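Phosphoribosylaminoimidazole-succinocarboxamide synthase (Pyrococcus horikoshii, PDB 4O84) catalyses the ATP-dependent joining of L-aspartate to a phosphoribosyl-aminoimidazole carboxylate, giving SAICAR in de novo purine biosynthesis. Local coordinates at residues V90-V95 and V172-E177. Residues are numbered along the deposited sequence; the frame is centred on the assembly and turned at random.
With 5GP (guanosine-5'-monophosphate), chain J.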
loop_
_atom_site.group_PDB
_atom_site.type_symbol
_atom_site.label_atom_id
_atom_site.label_comp_id
_atom_site.label_asym_id
_atom_site.label_seq_id
_atom_site.Cartn_x
_atom_site.Cartn_y
_atom_site.Cartn_z
ATOM N N VAL A 90 -19.156 -2.990 6.992
ATOM C CA VAL A 90 -18.410 -2.107 6.117
ATOM C C VAL A 90 -17.490 -2.985 5.280
ATOM O O VAL A 90 -16.590 -3.641 5.809
ATOM C CB VAL A 90 -17.619 -1.064 6.922
ATOM C CG1 VAL A 90 -16.871 -0.122 5.994
ATOM C CG2 VAL A 90 -18.544 -0.294 7.869
ATOM N N VAL A 91 -17.727 -2.988 3.972
ATOM C CA VAL A 91 -17.004 -3.842 3.055
ATOM C C VAL A 91 -16.071 -3.029 2.174
ATOM O O VAL A 91 -16.479 -2.033 1.558
ATOM C CB VAL A 91 -17.957 -4.711 2.187
ATOM C CG1 VAL A 91 -17.178 -5.479 1.117
ATOM C CG2 VAL A 91 -18.736 -5.693 3.059
ATOM N N VAL A 92 -14.805 -3.452 2.145
ATOM C CA VAL A 92 -13.800 -2.856 1.268
ATOM C C VAL A 92 -13.411 -3.857 0.175
ATOM O O VAL A 92 -13.089 -5.033 0.457
ATOM C CB VAL A 92 -12.532 -2.413 2.041
ATOM C CG1 VAL A 92 -11.576 -1.667 1.110
ATOM C CG2 VAL A 92 -12.900 -1.521 3.213
ATOM N N ARG A 93 -13.412 -3.378 -1.066
ATOM C CA ARG A 93 -13.186 -4.240 -2.208
ATOM C C ARG A 93 -12.005 -3.722 -3.041
ATOM O O ARG A 93 -11.942 -2.542 -3.387
ATOM C CB ARG A 93 -14.483 -4.364 -3.035
ATOM C CG ARG A 93 -15.747 -4.423 -2.172
ATOM C CD ARG A 93 -17.009 -4.750 -2.968
ATOM N NE ARG A 93 -17.070 -6.157 -3.298
ATOM C CZ ARG A 93 -18.026 -6.993 -2.900
ATOM N NH1 ARG A 93 -17.961 -8.281 -3.241
ATOM N NH2 ARG A 93 -19.055 -6.553 -2.193
ATOM N N ASN A 94 -11.057 -4.612 -3.339
ATOM C CA ASN A 94 -9.918 -4.289 -4.219
ATOM C C ASN A 94 -10.018 -4.940 -5.600
ATOM O O ASN A 94 -9.470 -4.439 -6.588
ATOM C CB ASN A 94 -8.609 -4.729 -3.568
ATOM C CG ASN A 94 -8.382 -4.047 -2.243
ATOM O OD1 ASN A 94 -8.381 -2.824 -2.184
ATOM N ND2 ASN A 94 -8.250 -4.830 -1.169
ATOM N N VAL A 95 -10.669 -6.098 -5.624
ATOM C CA VAL A 95 -10.784 -6.934 -6.809
ATOM C C VAL A 95 -12.259 -7.328 -6.887
ATOM O O VAL A 95 -12.860 -7.631 -5.870
ATOM C CB VAL A 95 -9.855 -8.185 -6.681
ATOM C CG1 VAL A 95 -10.126 -9.207 -7.765
ATOM C CG2 VAL A 95 -8.391 -7.772 -6.694
ATOM N N VAL A 172 -8.867 -9.699 -1.784
ATOM C CA VAL A 172 -9.898 -9.432 -2.791
ATOM C C VAL A 172 -10.966 -8.473 -2.243
ATOM O O VAL A 172 -11.277 -7.461 -2.862
ATOM C CB VAL A 172 -10.517 -10.760 -3.307
ATOM C CG1 VAL A 172 -11.824 -10.517 -4.071
ATOM C CG2 VAL A 172 -9.493 -11.498 -4.176
ATOM N N ASP A 173 -11.506 -8.793 -1.072
ATOM C CA ASP A 173 -12.448 -7.914 -0.372
ATOM C C ASP A 173 -12.542 -8.451 1.058
ATOM O O ASP A 173 -11.992 -9.534 1.347
ATOM C CB ASP A 173 -13.829 -7.848 -1.067
ATOM C CG ASP A 173 -14.468 -9.231 -1.272
ATOM O OD1 ASP A 173 -14.430 -10.065 -0.358
ATOM O OD2 ASP A 173 -15.007 -9.501 -2.355
ATOM N N PHE A 174 -13.215 -7.705 1.939
ATOM C CA PHE A 174 -13.394 -8.101 3.332
ATOM C C PHE A 174 -14.439 -7.223 4.012
ATOM O O PHE A 174 -14.716 -6.120 3.534
ATOM C CB PHE A 174 -12.059 -8.111 4.114
ATOM C CG PHE A 174 -11.426 -6.751 4.322
ATOM C CD1 PHE A 174 -11.305 -6.218 5.607
ATOM C CD2 PHE A 174 -10.913 -6.023 3.256
ATOM C CE1 PHE A 174 -10.698 -4.969 5.818
ATOM C CE2 PHE A 174 -10.322 -4.779 3.465
ATOM C CZ PHE A 174 -10.216 -4.252 4.738
ATOM N N LYS A 175 -14.994 -7.725 5.120
ATOM C CA LYS A 175 -16.003 -7.029 5.906
ATOM C C LYS A 175 -15.444 -6.652 7.281
ATOM O O LYS A 175 -14.829 -7.463 7.951
ATOM C CB LYS A 175 -17.247 -7.902 6.096
ATOM C CG LYS A 175 -18.260 -7.363 7.126
ATOM C CD LYS A 175 -19.193 -8.436 7.686
ATOM C CE LYS A 175 -18.493 -9.495 8.541
ATOM N NZ LYS A 175 -18.439 -9.192 9.988
ATOM N N LEU A 176 -15.692 -5.412 7.682
ATOM C CA LEU A 176 -15.323 -4.900 8.994
ATOM C C LEU A 176 -16.577 -4.485 9.733
ATOM O O LEU A 176 -17.614 -4.160 9.116
ATOM C CB LEU A 176 -14.390 -3.687 8.871
ATOM C CG LEU A 176 -13.019 -3.885 8.218
ATOM C CD1 LEU A 176 -12.247 -2.579 8.187
ATOM C CD2 LEU A 176 -12.219 -4.982 8.940
ATOM N N GLU A 177 -16.476 -4.513 11.058
ATOM C CA GLU A 177 -17.476 -3.925 11.926
ATOM C C GLU A 177 -16.790 -3.034 12.962
ATOM O O GLU A 177 -15.596 -3.208 13.288
ATOM C CB GLU A 177 -18.345 -4.986 12.590
ATOM C CG GLU A 177 -19.044 -5.891 11.578
ATOM C CD GLU A 177 -19.975 -6.925 12.196
ATOM O OE1 GLU A 177 -20.470 -6.739 13.334
ATOM O OE2 GLU A 177 -20.231 -7.935 11.519
HETATM P P 5GP J . -20.233 -10.279 -0.923
HETATM O O1P 5GP J . -19.502 -10.280 -2.250
HETATM O O2P 5GP J . -20.930 -11.592 -0.667
HETATM O O3P 5GP J . -21.058 -9.034 -0.691
HETATM O "O5'" 5GP J . -19.147 -10.169 0.290
HETATM C "C5'" 5GP J . -18.056 -9.230 0.344
HETATM C "C4'" 5GP J . -16.981 -9.579 1.394
HETATM O "O4'" 5GP J . -17.435 -9.316 2.720
HETATM C "C3'" 5GP J . -16.552 -11.048 1.424
HETATM O "O3'" 5GP J . -15.181 -11.114 1.854
HETATM C "C2'" 5GP J . -17.421 -11.680 2.484
HETATM O "O2'" 5GP J . -16.801 -12.832 3.078
HETATM C "C1'" 5GP J . -17.583 -10.529 3.468
HETATM N N9 5GP J . -18.914 -10.587 4.108
HETATM C C8 5GP J . -19.990 -9.844 3.775
HETATM N N7 5GP J . -21.048 -10.147 4.569
HETATM C C5 5GP J . -20.664 -11.110 5.419
HETATM C C6 5GP J . -21.289 -11.878 6.522
HETATM O O6 5GP J . -22.479 -11.678 6.833
HETATM N N1 5GP J . -20.536 -12.787 7.173
HETATM C C2 5GP J . -19.242 -13.018 6.861
HETATM N N2 5GP J . -18.563 -13.965 7.573
HETATM N N3 5GP J . -18.601 -12.341 5.856
HETATM C C4 5GP J . -19.247 -11.397 5.120
HETATM O O HOH W 1 -15.190 -7.693 -4.357
#
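Val-92 and Phe-174 form the tight side of this antiparallel strand pair: Val-92 CB lies 3.5 Å from Phe-174 CE2, the two side chains running side by side. Phe-174 carries CG between its backbone N and carbonyl carbon (chi1 67°), which brings the CE2 side of the ring against Val-92. Helix 143-165 covers this face, where Ala-153 and Asn-157 touch Val-92. Backbone bonds pair Val-90 with Leu-176 and Val-92 with Phe-174. At the corner Val-172 O takes two donors, Asn-94 N at 2.9 Å and Val-95 N at 3.1 Å, tying the turning chain to the strand.

On the opposite face, Val-91, Arg-93, Asp-173 and Lys-175 meet less closely through carbon; the nucleotide and a water lie against them. Arg-93 NH1 forms a salt bridge with Asp-173 OD2 at 3.3 Å, the guanidinium and carboxylate planes standing 78° apart. Arg-93 NH1 also reaches 5GP O1P at 2.7 Å in the guanidinium plane, with an N-H...O angle of 162°. A water oxygen accepts from Arg-93 NE at 2.6 Å, and Arg-93 NH2 forms a salt bridge with Glu-118. A leucine in place of Arg-93 would probably leave the phosphate without this charged donor and Asp-173 with one cation fewer, Arg-198 remaining. Asp-173 OD1 accepts from the ribose O3' of 5GP at 2.6 Å. Lys-175 CD passes 3.8 Å from the base atom C5 of 5GP. One face packed on a helix, the other gripping phosphate and ribose, marks a nucleotide-binding pocket, probably the ribonucleotide substrate site of SAICAR synthetase.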